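Local coordinates for protein Rik1-associated factor 1 (Schizosaccharomyces pombe, PDB 4O9D) that contributes, as a component of the Clr4 methyltransferase complex, to establishing heterochromatin through histone H3 methylation, and is represented here by its WD-repeat propeller, at residues K21-F26 with V403-L408; G60-G65 with S90-L95; D140-A145 with L156-S161; L171-A176 with C214-D219; M241-V246 with I286-I291. All blocks are in the same frame, centred on the assembly; numbering follows the deposited sequence.

Interaction 1 of 5, residues K21-F26 with V403-L408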
# COMPACT_ATOMS: atom_id res chain seq x y z
N LYS A 21 3.68 -12.09 19.12
CA LYS A 21 4.87 -11.80 19.92
C LYS A 21 6.05 -11.49 19.00
O LYS A 21 6.09 -11.94 17.87
CB LYS A 21 5.20 -12.98 20.84
CG LYS A 21 4.10 -13.32 21.85
CD LYS A 21 3.78 -12.13 22.78
CE LYS A 21 2.61 -12.43 23.71
NZ LYS A 21 1.87 -11.20 24.14
N PRO A 22 7.01 -10.71 19.50
CA PRO A 22 8.19 -10.45 18.66
C PRO A 22 8.77 -11.74 18.11
O PRO A 22 8.77 -12.76 18.80
CB PRO A 22 9.18 -9.78 19.62
CG PRO A 22 8.62 -10.01 20.98
CD PRO A 22 7.15 -10.14 20.84
N TRP A 23 9.22 -11.70 16.87
CA TRP A 23 9.71 -12.89 16.21
C TRP A 23 11.06 -12.63 15.54
O TRP A 23 12.05 -13.26 15.89
CB TRP A 23 8.71 -13.37 15.16
CG TRP A 23 9.15 -14.61 14.52
CD1 TRP A 23 9.65 -15.72 15.15
CD2 TRP A 23 9.14 -14.91 13.12
NE1 TRP A 23 9.95 -16.69 14.22
CE2 TRP A 23 9.65 -16.21 12.97
CE3 TRP A 23 8.75 -14.20 11.97
CZ2 TRP A 23 9.78 -16.83 11.72
CZ3 TRP A 23 8.88 -14.81 10.74
CH2 TRP A 23 9.39 -16.11 10.62
N LYS A 24 11.08 -11.71 14.58
CA LYS A 24 12.32 -11.40 13.89
C LYS A 24 12.48 -9.91 13.76
O LYS A 24 11.52 -9.18 13.56
CB LYS A 24 12.33 -12.01 12.49
CG LYS A 24 12.24 -13.51 12.46
CD LYS A 24 13.51 -14.15 12.97
CE LYS A 24 13.47 -15.65 12.77
NZ LYS A 24 14.64 -16.31 13.42
N HIS A 25 13.72 -9.47 13.87
CA HIS A 25 14.08 -8.10 13.59
C HIS A 25 15.15 -8.10 12.52
O HIS A 25 16.02 -8.98 12.49
CB HIS A 25 14.64 -7.39 14.83
CG HIS A 25 15.42 -6.17 14.48
ND1 HIS A 25 14.82 -4.94 14.28
CD2 HIS A 25 16.74 -5.99 14.23
CE1 HIS A 25 15.74 -4.06 13.94
NE2 HIS A 25 16.91 -4.66 13.91
N PHE A 26 15.10 -7.10 11.65
CA PHE A 26 15.98 -7.03 10.49
C PHE A 26 16.31 -5.58 10.17
O PHE A 26 15.43 -4.72 10.18
CB PHE A 26 15.26 -7.72 9.31
CG PHE A 26 16.01 -7.66 8.01
CD1 PHE A 26 17.01 -8.58 7.72
CD2 PHE A 26 15.67 -6.72 7.04
CE1 PHE A 26 17.69 -8.54 6.50
CE2 PHE A 26 16.35 -6.67 5.82
CZ PHE A 26 17.36 -7.58 5.55
N VAL A 403 13.09 -3.13 10.69
CA VAL A 403 11.89 -3.90 10.36
C VAL A 403 11.63 -4.93 11.47
O VAL A 403 12.42 -5.86 11.66
CB VAL A 403 12.06 -4.63 9.00
CG1 VAL A 403 10.83 -5.50 8.69
CG2 VAL A 403 12.27 -3.63 7.92
N ASN A 404 10.53 -4.74 12.21
CA ASN A 404 10.13 -5.71 13.22
C ASN A 404 9.01 -6.62 12.74
O ASN A 404 7.98 -6.15 12.25
CB ASN A 404 9.70 -5.00 14.52
CG ASN A 404 10.87 -4.33 15.22
OD1 ASN A 404 12.02 -4.51 14.83
ND2 ASN A 404 10.58 -3.57 16.26
N MET A 405 9.20 -7.92 12.90
CA MET A 405 8.17 -8.91 12.58
C MET A 405 7.62 -9.59 13.85
O MET A 405 8.39 -10.15 14.65
CB MET A 405 8.72 -10.01 11.68
CG MET A 405 8.84 -9.67 10.20
SD MET A 405 8.32 -11.08 9.17
CE MET A 405 8.30 -10.32 7.56
N TYR A 406 6.29 -9.57 13.99
CA TYR A 406 5.62 -10.22 15.11
C TYR A 406 4.84 -11.42 14.60
O TYR A 406 4.24 -11.35 13.53
CB TYR A 406 4.70 -9.23 15.83
CG TYR A 406 5.43 -7.98 16.26
CD1 TYR A 406 5.71 -6.97 15.35
CD2 TYR A 406 5.86 -7.82 17.58
CE1 TYR A 406 6.40 -5.83 15.73
CE2 TYR A 406 6.54 -6.69 17.98
CZ TYR A 406 6.81 -5.70 17.05
OH TYR A 406 7.51 -4.58 17.42
N SER A 407 4.85 -12.52 15.34
CA SER A 407 4.15 -13.72 14.89
C SER A 407 3.44 -14.40 16.05
O SER A 407 3.75 -14.16 17.21
CB SER A 407 5.13 -14.70 14.25
OG SER A 407 4.45 -15.80 13.67
N LEU A 408 2.50 -15.27 15.74
CA LEU A 408 1.89 -16.10 16.76
C LEU A 408 2.91 -17.12 17.27
O LEU A 408 2.57 -18.10 17.94
CB LEU A 408 0.64 -16.78 16.19
CG LEU A 408 -0.52 -15.82 15.90
CD1 LEU A 408 -1.77 -16.56 15.47
CD2 LEU A 408 -0.82 -14.96 17.12
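The first torsions of His25 and Asn404 set their CG atoms, that of His25 anti to the backbone N (chi1 161°) and that of Asn404 beside its own backbone N (chi1 -68°); the second torsions turn ND1 and OD1 to face each other. His25 ND1 donates to Asn404 OD1 at 2.9 Å, an almost straight bond that arrives nearly along the C=O axis. The amide oxygen lies in the imidazole plane, although the ring and amide planes are 65° apart. Between the same strands, antiparallel ladder bonds run from Lys21 and Ser407 to Phe26 and Val403, with a classic beta bulge in the middle. There Met405 O accepts from both Trp23 N at 2.8 Å and Lys24 N at 3.1 Å, and the latter bond is the straighter. At the bulge Trp23 points toward segment 403-408, its CB 3.9 Å from Ser407 CB. The sulfur of Met405 approaches the edge of the indole, SD to CZ3 4.1 Å, as a Met-aromatic contact. Tyr406 OH is hydrogen-bonded to Thr376 OG1. Lys24 NZ is hydrogen-bonded to Glu418 O and salt-bridged to Glu70. The pairing is a propeller's velcro closure: N-terminal strand 21-26 becomes the outermost strand of a blade whose other strands, 403-407, 393-398 and 382-387, come from near the C-terminus, while Phe26 and Met405 reach strand 44-49 of the next sheet.

Interaction 2 of 5, residues G60-G65 with S90-L95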
# COMPACT_ATOMS: atom_id res chain seq x y z
N GLY A 60 20.14 -4.28 -0.07
CA GLY A 60 18.99 -3.39 -0.21
C GLY A 60 18.86 -3.09 -1.68
O GLY A 60 19.86 -3.20 -2.40
N ASN A 61 17.68 -2.71 -2.17
CA ASN A 61 16.53 -2.30 -1.36
C ASN A 61 15.33 -3.25 -1.54
O ASN A 61 14.18 -2.85 -1.35
CB ASN A 61 16.13 -0.89 -1.80
CG ASN A 61 15.91 -0.80 -3.32
OD1 ASN A 61 16.37 -1.66 -4.06
ND2 ASN A 61 15.22 0.24 -3.77
N LEU A 62 15.60 -4.51 -1.90
CA LEU A 62 14.53 -5.45 -2.28
C LEU A 62 14.81 -6.88 -1.79
O LEU A 62 15.71 -7.56 -2.30
CB LEU A 62 14.32 -5.42 -3.81
CG LEU A 62 13.21 -6.36 -4.31
CD1 LEU A 62 11.84 -5.96 -3.74
CD2 LEU A 62 13.18 -6.43 -5.85
N TRP A 63 14.04 -7.34 -0.80
CA TRP A 63 14.34 -8.62 -0.17
C TRP A 63 13.17 -9.60 -0.22
O TRP A 63 11.99 -9.20 -0.25
CB TRP A 63 14.78 -8.41 1.28
CG TRP A 63 15.99 -7.51 1.42
CD1 TRP A 63 16.03 -6.16 1.26
CD2 TRP A 63 17.33 -7.92 1.77
NE1 TRP A 63 17.31 -5.70 1.47
CE2 TRP A 63 18.12 -6.76 1.79
CE3 TRP A 63 17.92 -9.16 2.06
CZ2 TRP A 63 19.49 -6.80 2.09
CZ3 TRP A 63 19.28 -9.19 2.35
CH2 TRP A 63 20.04 -8.02 2.37
N ILE A 64 13.49 -10.88 -0.24
CA ILE A 64 12.48 -11.92 -0.20
C ILE A 64 12.92 -12.87 0.89
O ILE A 64 14.08 -13.31 0.90
CB ILE A 64 12.36 -12.72 -1.52
CG1 ILE A 64 11.94 -11.82 -2.68
CG2 ILE A 64 11.35 -13.86 -1.37
CD1 ILE A 64 11.54 -12.60 -3.93
N GLY A 65 11.99 -13.16 1.80
CA GLY A 65 12.26 -14.02 2.94
C GLY A 65 11.33 -15.22 2.95
O GLY A 65 10.30 -15.23 2.28
N SER A 90 16.94 2.49 -6.92
CA SER A 90 15.72 3.28 -7.01
C SER A 90 14.65 2.78 -6.04
O SER A 90 14.38 1.58 -5.97
CB SER A 90 15.14 3.21 -8.43
OG SER A 90 16.11 3.47 -9.42
N THR A 91 14.04 3.70 -5.32
CA THR A 91 12.92 3.40 -4.43
C THR A 91 11.91 2.37 -4.94
O THR A 91 11.38 2.48 -6.04
CB THR A 91 12.18 4.70 -4.11
OG1 THR A 91 13.07 5.56 -3.39
CG2 THR A 91 10.92 4.43 -3.27
N ILE A 92 11.63 1.37 -4.12
CA ILE A 92 10.58 0.41 -4.43
C ILE A 92 9.26 1.05 -4.08
O ILE A 92 9.06 1.48 -2.94
CB ILE A 92 10.73 -0.90 -3.65
CG1 ILE A 92 12.08 -1.55 -3.95
CG2 ILE A 92 9.56 -1.86 -3.99
CD1 ILE A 92 12.22 -2.05 -5.36
N SER A 93 8.35 1.12 -5.05
CA SER A 93 7.11 1.84 -4.83
C SER A 93 5.97 0.87 -4.49
O SER A 93 5.08 1.21 -3.73
CB SER A 93 6.77 2.73 -6.04
OG SER A 93 6.62 1.95 -7.22
N ASP A 94 6.01 -0.34 -5.01
CA ASP A 94 5.00 -1.31 -4.64
C ASP A 94 5.49 -2.70 -4.99
O ASP A 94 6.46 -2.87 -5.71
CB ASP A 94 3.66 -1.02 -5.33
CG ASP A 94 2.43 -1.37 -4.44
OD1 ASP A 94 2.61 -2.01 -3.37
OD2 ASP A 94 1.29 -1.02 -4.82
N LEU A 95 4.82 -3.70 -4.45
CA LEU A 95 5.10 -5.08 -4.82
C LEU A 95 3.96 -5.95 -4.35
O LEU A 95 3.22 -5.59 -3.44
CB LEU A 95 6.44 -5.55 -4.25
CG LEU A 95 6.91 -5.00 -2.91
CD1 LEU A 95 6.05 -5.50 -1.78
CD2 LEU A 95 8.38 -5.39 -2.69
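The carboxamide of Asn61 is the flat group that faces segment 90-95: Ser90 O lies in its plane beyond ND2, and Ile92 CG1 is 3.6 Å from ND2. The bond from ND2 to Ser90 O is short, 2.7 Å, but bent, and the donor stands well above the carbonyl plane of Ser90, 58° out of it. CG of Asn61 lies between its backbone N and carbonyl carbon, the crowded position (chi1 53°); the bond to CB already points toward segment 90-95, and ND2 makes the link. Next to this polar link the contact is aliphatic. Leu62 CD1 meets Leu95 CD2 at 3.7 Å and Ile92 CD1 at 4.2 Å, the two leucines sliding past each other in opposite directions. Strand 62-66 and strand 87-97 belong to successive blades, so these side chains fill the interface between two sheets. The amide is also tied elsewhere, ND2 to Ser49 O and OD1 to Ser77 OG. An alanine in place of Asn61 would probably leave Ser90 O without its amide donor and open a gap beside Ile92 CG1. The chemistry thus implies one buried amide bridging two blades by hydrogen bonds, beside an apolar leucine-isoleucine contact.

Interaction 3 of 5, residues D140-A145 with L156-S161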
# COMPACT_ATOMS: atom_id res chain seq x y z
N ASP A 140 -8.12 -11.24 -9.37
CA ASP A 140 -8.31 -12.62 -8.93
C ASP A 140 -7.63 -13.59 -9.88
O ASP A 140 -7.24 -14.68 -9.46
CB ASP A 140 -9.80 -12.97 -8.85
CG ASP A 140 -10.53 -12.24 -7.74
OD1 ASP A 140 -9.85 -11.70 -6.82
OD2 ASP A 140 -11.78 -12.22 -7.79
N ASP A 141 -7.51 -13.21 -11.16
CA ASP A 141 -6.86 -14.08 -12.15
C ASP A 141 -5.43 -13.65 -12.47
O ASP A 141 -4.94 -13.90 -13.58
CB ASP A 141 -7.67 -14.13 -13.46
CG ASP A 141 -8.97 -14.91 -13.31
OD1 ASP A 141 -9.11 -15.65 -12.32
OD2 ASP A 141 -9.86 -14.79 -14.20
N ASP A 142 -4.77 -13.01 -11.51
CA ASP A 142 -3.36 -12.63 -11.62
C ASP A 142 -3.03 -11.60 -12.72
O ASP A 142 -1.88 -11.49 -13.13
CB ASP A 142 -2.46 -13.88 -11.80
CG ASP A 142 -1.02 -13.66 -11.26
OD1 ASP A 142 -0.91 -13.23 -10.09
OD2 ASP A 142 -0.01 -13.90 -11.99
N LEU A 143 -4.03 -10.84 -13.18
CA LEU A 143 -3.78 -9.70 -14.07
C LEU A 143 -3.19 -8.59 -13.23
O LEU A 143 -3.69 -8.28 -12.14
CB LEU A 143 -5.08 -9.23 -14.73
CG LEU A 143 -5.01 -8.23 -15.89
CD1 LEU A 143 -4.21 -8.79 -17.12
CD2 LEU A 143 -6.44 -7.81 -16.29
N LEU A 144 -2.11 -7.98 -13.72
CA LEU A 144 -1.41 -6.96 -12.94
C LEU A 144 -1.72 -5.53 -13.43
O LEU A 144 -1.50 -5.21 -14.61
CB LEU A 144 0.09 -7.23 -12.98
CG LEU A 144 0.98 -6.27 -12.19
CD1 LEU A 144 0.78 -6.48 -10.73
CD2 LEU A 144 2.46 -6.48 -12.57
N ALA A 145 -2.27 -4.68 -12.56
CA ALA A 145 -2.52 -3.29 -12.94
C ALA A 145 -1.40 -2.41 -12.43
O ALA A 145 -0.88 -2.60 -11.32
CB ALA A 145 -3.89 -2.81 -12.45
N LEU A 156 -1.10 -5.82 -17.29
CA LEU A 156 -0.10 -6.78 -17.78
C LEU A 156 -0.47 -8.21 -17.43
O LEU A 156 -0.86 -8.48 -16.30
CB LEU A 156 1.26 -6.48 -17.16
CG LEU A 156 1.82 -5.09 -17.38
CD1 LEU A 156 3.14 -4.90 -16.63
CD2 LEU A 156 1.99 -4.83 -18.86
N SER A 157 -0.35 -9.14 -18.38
CA SER A 157 -0.50 -10.55 -18.02
C SER A 157 0.84 -11.27 -18.10
O SER A 157 1.75 -10.82 -18.80
CB SER A 157 -1.56 -11.26 -18.88
OG SER A 157 -1.06 -11.58 -20.15
N THR A 158 0.97 -12.36 -17.34
CA THR A 158 2.25 -13.06 -17.25
C THR A 158 2.07 -14.56 -17.42
O THR A 158 1.08 -15.11 -16.96
CB THR A 158 2.97 -12.81 -15.88
OG1 THR A 158 2.16 -13.32 -14.80
CG2 THR A 158 3.22 -11.33 -15.66
N ASP A 159 3.03 -15.22 -18.07
CA ASP A 159 2.99 -16.68 -18.16
C ASP A 159 2.93 -17.33 -16.78
O ASP A 159 3.72 -17.00 -15.90
CB ASP A 159 4.21 -17.22 -18.89
CG ASP A 159 4.06 -18.70 -19.24
OD1 ASP A 159 4.23 -19.55 -18.34
OD2 ASP A 159 3.73 -18.99 -20.42
N ASN A 160 1.98 -18.25 -16.60
CA ASN A 160 1.75 -18.87 -15.29
C ASN A 160 2.92 -19.69 -14.77
O ASN A 160 3.11 -19.82 -13.55
CB ASN A 160 0.52 -19.79 -15.34
CG ASN A 160 -0.78 -19.03 -15.44
OD1 ASN A 160 -0.80 -17.80 -15.54
ND2 ASN A 160 -1.90 -19.76 -15.40
N SER A 161 3.70 -20.25 -15.68
CA SER A 161 4.80 -21.10 -15.27
C SER A 161 6.18 -20.46 -15.45
O SER A 161 7.12 -20.83 -14.74
CB SER A 161 4.72 -22.44 -16.01
OG SER A 161 5.07 -22.28 -17.36
O HOH W 1 -1.34 -12.93 -15.73
O HOH W 2 0.14 -14.96 -14.73
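The antiparallel hairpin of strands 144-148 and 153-158 pairs here, at the end away from its turn, through Leu144 and Leu156. These form a hydrogen-bonded pair: Leu144 N donates to Leu156 O at 2.9 Å and Leu156 N to Leu144 O at 2.8 Å. Their side chains share one face of the sheet, CB to CB 4.4 Å. Leu143 has its CG anti to the backbone N (chi1 -169°), and its CD1 lies 3.5 Å from Leu156 O and also touches Ser157 CB. Beyond this point the two chains part, and water takes over from direct bonding. One water is 3.0 Å from Asp142 O and accepts from Thr158 N at 2.9 Å, continuing the ladder by one solvent-mediated step. A second water lies 2.9 Å from Asp142 OD2 and is also bonded to Thr158 OG1. Asp142 and Thr158 approach at about a right angle, and Tyr105 OH, from strand 103-108 of the preceding blade, bonds both Asp142 OD2 and Thr158 OG1. The other carboxylate oxygen, OD1, accepts from Lys99 N. One aspartate in the loop after strand 133-138 therefore gathers its own hairpin, two waters and the adjacent blade. The hairpin supplies the two middle strands of a four-stranded antiparallel sheet, and such sheets, set as blades round a central axis, make the beta-propeller.

Interaction 4 of 5, residues L171-A176 with C214-D219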
# COMPACT_ATOMS: atom_id res chain seq x y z
N LEU A 171 -4.22 2.00 -20.17
CA LEU A 171 -5.42 2.59 -19.63
C LEU A 171 -5.25 4.11 -19.66
O LEU A 171 -4.50 4.69 -18.86
CB LEU A 171 -5.70 2.11 -18.18
CG LEU A 171 -5.80 0.60 -17.94
CD1 LEU A 171 -5.87 0.29 -16.40
CD2 LEU A 171 -6.99 -0.00 -18.66
N ILE A 172 -5.99 4.74 -20.56
CA ILE A 172 -5.73 6.12 -20.98
C ILE A 172 -6.96 6.95 -20.69
O ILE A 172 -8.06 6.60 -21.10
CB ILE A 172 -5.39 6.16 -22.51
CG1 ILE A 172 -4.10 5.38 -22.80
CG2 ILE A 172 -5.24 7.58 -23.03
CD1 ILE A 172 -3.79 5.26 -24.30
N TYR A 173 -6.80 8.03 -19.92
CA TYR A 173 -7.90 8.96 -19.68
C TYR A 173 -7.39 10.28 -20.22
O TYR A 173 -6.64 10.99 -19.54
CB TYR A 173 -8.23 9.02 -18.18
CG TYR A 173 -9.31 10.02 -17.76
CD1 TYR A 173 -10.09 10.69 -18.69
CD2 TYR A 173 -9.52 10.29 -16.40
CE1 TYR A 173 -11.06 11.59 -18.29
CE2 TYR A 173 -10.47 11.20 -15.99
CZ TYR A 173 -11.25 11.84 -16.93
OH TYR A 173 -12.20 12.75 -16.51
N PRO A 174 -7.73 10.59 -21.49
CA PRO A 174 -7.11 11.71 -22.19
C PRO A 174 -7.20 13.05 -21.47
O PRO A 174 -6.23 13.79 -21.46
CB PRO A 174 -7.88 11.77 -23.52
CG PRO A 174 -8.42 10.40 -23.72
CD PRO A 174 -8.71 9.88 -22.33
N GLU A 175 -8.35 13.34 -20.86
CA GLU A 175 -8.52 14.61 -20.14
C GLU A 175 -7.55 14.73 -18.94
O GLU A 175 -6.93 15.79 -18.71
CB GLU A 175 -9.98 14.77 -19.70
CG GLU A 175 -10.94 15.05 -20.85
CD GLU A 175 -11.40 13.80 -21.60
OE1 GLU A 175 -10.90 12.67 -21.33
OE2 GLU A 175 -12.29 13.94 -22.45
N ALA A 176 -7.39 13.65 -18.18
CA ALA A 176 -6.36 13.62 -17.15
C ALA A 176 -4.99 13.90 -17.77
O ALA A 176 -4.21 14.72 -17.27
CB ALA A 176 -6.35 12.26 -16.46
N CYS A 214 -7.96 13.40 -9.89
CA CYS A 214 -9.32 12.88 -10.07
C CYS A 214 -9.35 11.36 -9.84
O CYS A 214 -8.30 10.74 -9.61
CB CYS A 214 -9.81 13.20 -11.48
SG CYS A 214 -8.80 12.46 -12.78
N LEU A 215 -10.55 10.79 -9.90
CA LEU A 215 -10.76 9.37 -9.72
C LEU A 215 -11.57 8.84 -10.92
O LEU A 215 -12.64 9.40 -11.23
CB LEU A 215 -11.49 9.13 -8.38
CG LEU A 215 -11.60 7.68 -7.92
CD1 LEU A 215 -10.19 7.17 -7.51
CD2 LEU A 215 -12.59 7.56 -6.80
N ALA A 216 -11.03 7.84 -11.63
CA ALA A 216 -11.68 7.32 -12.83
C ALA A 216 -11.88 5.80 -12.80
O ALA A 216 -11.24 5.09 -12.01
CB ALA A 216 -10.88 7.69 -14.07
N LEU A 217 -12.75 5.31 -13.68
CA LEU A 217 -13.00 3.88 -13.76
C LEU A 217 -12.73 3.37 -15.17
O LEU A 217 -13.05 4.05 -16.15
CB LEU A 217 -14.45 3.59 -13.41
CG LEU A 217 -14.82 2.13 -13.12
CD1 LEU A 217 -14.19 1.62 -11.78
CD2 LEU A 217 -16.36 1.96 -13.13
N PHE A 218 -12.16 2.16 -15.26
CA PHE A 218 -11.90 1.51 -16.55
C PHE A 218 -12.50 0.09 -16.57
O PHE A 218 -12.62 -0.56 -15.52
CB PHE A 218 -10.39 1.42 -16.80
CG PHE A 218 -9.73 2.74 -17.12
CD1 PHE A 218 -9.38 3.63 -16.11
CD2 PHE A 218 -9.44 3.07 -18.43
CE1 PHE A 218 -8.76 4.84 -16.42
CE2 PHE A 218 -8.83 4.26 -18.75
CZ PHE A 218 -8.49 5.16 -17.75
N ASP A 219 -12.87 -0.41 -17.74
CA ASP A 219 -13.26 -1.82 -17.87
C ASP A 219 -12.00 -2.65 -18.15
O ASP A 219 -11.22 -2.32 -19.06
CB ASP A 219 -14.27 -1.99 -19.02
CG ASP A 219 -14.68 -3.43 -19.20
OD1 ASP A 219 -15.38 -3.95 -18.31
OD2 ASP A 219 -14.26 -4.04 -20.21
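Phe218, Tyr173 and Leu171 carry this contact, a place in the beta-propeller where the chain leaves the outer strand 165-171 of one blade and crosses to the next. Strand 214-219 is the third strand of that next blade, and the crossing segment lies over the face of the sheet that carries Cys214, Ala216 and Phe218, without a single hydrogen bond between the two segments. Phe218 is the centrepiece. Leu171 CB sits over one face of its ring, offset toward the rim, 4.0 Å from the centroid and only 16° off the ring normal, a CH-pi contact; Leu171 CD2 adds a touch at CD2 of the ring. The backbone that follows runs past the ring's rim: Ile172 C and Tyr173 N lie at the edge, in its plane. Hence the phenyl group is held on a face by a side chain and at an edge by main chain. Tyr173 CB lies 3.9 Å from Phe218 CZ. The first torsion of Tyr173 places CG anti to the backbone N (chi1 176°), and beyond it the ring meets Ala216 and Cys214. Its CD2 is 3.7 Å from Ala216 CB, and Phe225 of strand 224-228 stacks on the tyrosine as well. Tyr173 also occupies the N-cap position of helix 174-178, and the first turn folds back over it, placing Ala176 N above the centre of its ring. Farther along, Ala176 CB comes within 4.4 Å of the sulfur of Cys214, and that same SG lies 3.8 Å from Tyr173 CE2 in an oblique sulfur-aromatic contact.

Interaction 5 of 5, residues M241-V246 with I286-I291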
# COMPACT_ATOMS: atom_id res chain seq x y z
N MET A 241 -10.51 -0.97 -0.43
CA MET A 241 -11.69 -1.79 -0.76
C MET A 241 -12.13 -2.63 0.47
O MET A 241 -11.32 -3.34 1.09
CB MET A 241 -11.36 -2.72 -1.96
CG MET A 241 -12.49 -3.68 -2.34
SD MET A 241 -13.88 -2.83 -3.17
CE MET A 241 -13.12 -2.40 -4.75
N HIS A 242 -13.41 -2.56 0.84
CA HIS A 242 -13.91 -3.41 1.91
C HIS A 242 -13.73 -4.89 1.54
O HIS A 242 -13.86 -5.26 0.36
CB HIS A 242 -15.35 -3.08 2.27
CG HIS A 242 -15.78 -3.64 3.58
ND1 HIS A 242 -16.52 -4.80 3.68
CD2 HIS A 242 -15.56 -3.22 4.84
CE1 HIS A 242 -16.74 -5.07 4.96
NE2 HIS A 242 -16.18 -4.12 5.68
N PRO A 243 -13.41 -5.73 2.53
CA PRO A 243 -13.20 -7.17 2.30
C PRO A 243 -14.43 -7.86 1.68
O PRO A 243 -14.31 -8.93 1.11
CB PRO A 243 -12.99 -7.73 3.73
CG PRO A 243 -12.56 -6.58 4.55
CD PRO A 243 -13.23 -5.37 3.95
N SER A 244 -15.61 -7.26 1.83
CA SER A 244 -16.83 -7.81 1.22
C SER A 244 -16.95 -7.35 -0.23
O SER A 244 -17.81 -7.82 -0.97
CB SER A 244 -18.05 -7.32 1.97
OG SER A 244 -18.28 -5.96 1.65
N GLN A 245 -16.09 -6.41 -0.60
CA GLN A 245 -16.07 -5.80 -1.92
C GLN A 245 -17.41 -5.14 -2.33
O GLN A 245 -17.67 -4.95 -3.51
CB GLN A 245 -15.59 -6.83 -2.95
CG GLN A 245 -14.26 -7.55 -2.51
CD GLN A 245 -13.77 -8.62 -3.50
OE1 GLN A 245 -14.35 -8.82 -4.56
NE2 GLN A 245 -12.68 -9.31 -3.14
N VAL A 246 -18.24 -4.78 -1.36
CA VAL A 246 -19.48 -4.05 -1.66
C VAL A 246 -19.22 -2.55 -1.88
O VAL A 246 -20.05 -1.82 -2.43
CB VAL A 246 -20.56 -4.23 -0.54
CG1 VAL A 246 -20.81 -5.73 -0.27
CG2 VAL A 246 -20.14 -3.52 0.74
N ILE A 286 -12.20 1.51 5.66
CA ILE A 286 -13.54 1.19 6.14
C ILE A 286 -13.37 0.08 7.15
O ILE A 286 -12.60 -0.85 6.89
CB ILE A 286 -14.44 0.61 5.03
CG1 ILE A 286 -14.57 1.57 3.86
CG2 ILE A 286 -15.80 0.27 5.61
CD1 ILE A 286 -15.07 0.89 2.57
N SER A 287 -14.13 0.10 8.24
CA SER A 287 -14.07 -0.99 9.22
C SER A 287 -14.50 -2.32 8.61
O SER A 287 -15.20 -2.36 7.60
CB SER A 287 -14.94 -0.69 10.46
OG SER A 287 -16.32 -0.63 10.12
N ASN A 288 -14.06 -3.42 9.23
CA ASN A 288 -14.52 -4.73 8.82
C ASN A 288 -16.03 -4.88 8.96
O ASN A 288 -16.65 -5.61 8.19
CB ASN A 288 -13.82 -5.84 9.61
CG ASN A 288 -12.33 -5.97 9.25
OD1 ASN A 288 -11.90 -5.57 8.15
ND2 ASN A 288 -11.54 -6.51 10.18
N SER A 289 -16.63 -4.19 9.94
CA SER A 289 -18.08 -4.20 10.14
C SER A 289 -18.80 -3.52 8.97
O SER A 289 -19.98 -3.78 8.72
CB SER A 289 -18.44 -3.47 11.44
OG SER A 289 -18.02 -2.12 11.40
N GLY A 290 -18.07 -2.65 8.26
CA GLY A 290 -18.56 -2.00 7.06
C GLY A 290 -19.17 -0.65 7.33
O GLY A 290 -19.58 0.04 6.39
N ILE A 291 -19.25 -0.28 8.61
CA ILE A 291 -19.99 0.90 9.04
C ILE A 291 -19.12 2.11 9.40
O ILE A 291 -19.61 3.24 9.40
CB ILE A 291 -20.83 0.59 10.29
CG1 ILE A 291 -21.86 -0.49 9.98
CG2 ILE A 291 -21.57 1.83 10.76
CD1 ILE A 291 -22.83 -0.11 8.89
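His242 NE2 points between two backbone carbonyls, Ser287 O at 2.8 Å and Asn288 O at 3.0 Å. Both bonds are weak, because the single N-H is shared and neither oxygen is met straight on, though both lie at the ring's edge near its plane. Gly290 CA, 3.5 Å from NE2, closes the same end. Beside it, CD2 of the imidazole touches Ile286 CG2 at 3.6 Å, the two side chains crossing at about a right angle. Pro243 CG adds a looser touch on Asn288 OD1. In the second shell, the imidazole is set by its own loop: CG is anti to the backbone N (chi1 -164°), Ser244 N donates to ND1 from well out of the ring plane, and Ser244 OG is bonded to ND1 at 2.9 Å. Pro243 CD sits over one face, offset toward the rim. The carbonyls belong to a type I turn from Ser287 to Gly290, and the histidine begins another, His242 to Gln245; Asn288 ND2 is held by Gly348 O. Both loops join a blade's first strand to its second, in neighbouring blades. An alanine in place of His242 would probably deprive the Ser287 and Asn288 carbonyls of their imidazole donor and open a gap beside Ile286. The chemistry implies a weak, divided link: one donor split between two acceptors, steadied at its other nitrogen by a serine, joins two loops that have no backbone bonds to each other.

Overall arrangement
The five contacts are spread round an eight-sheet propeller in chain order. Interaction 1 joins the chain's two ends within one blade, so the other four fall between its segments. Interaction 2 links two consecutive blades and touches interaction 1 where Phe26 CZ packs on Trp63 CD2, 3.8 Å away. Interaction 3 lies inside the blade that runs from strand 133-138 to strand 165-171, and interaction 4 packs the exit from that blade onto the next one; the nearest atoms of interactions 3 and 4 are about 5 Å apart. Interaction 5 bridges loops of two later blades. The centres of interactions 1 and 4 lie about 40 Å apart, on opposite sides of the chain's centre. Ring closure, strand pairing within a blade and contacts between blades together make the ring.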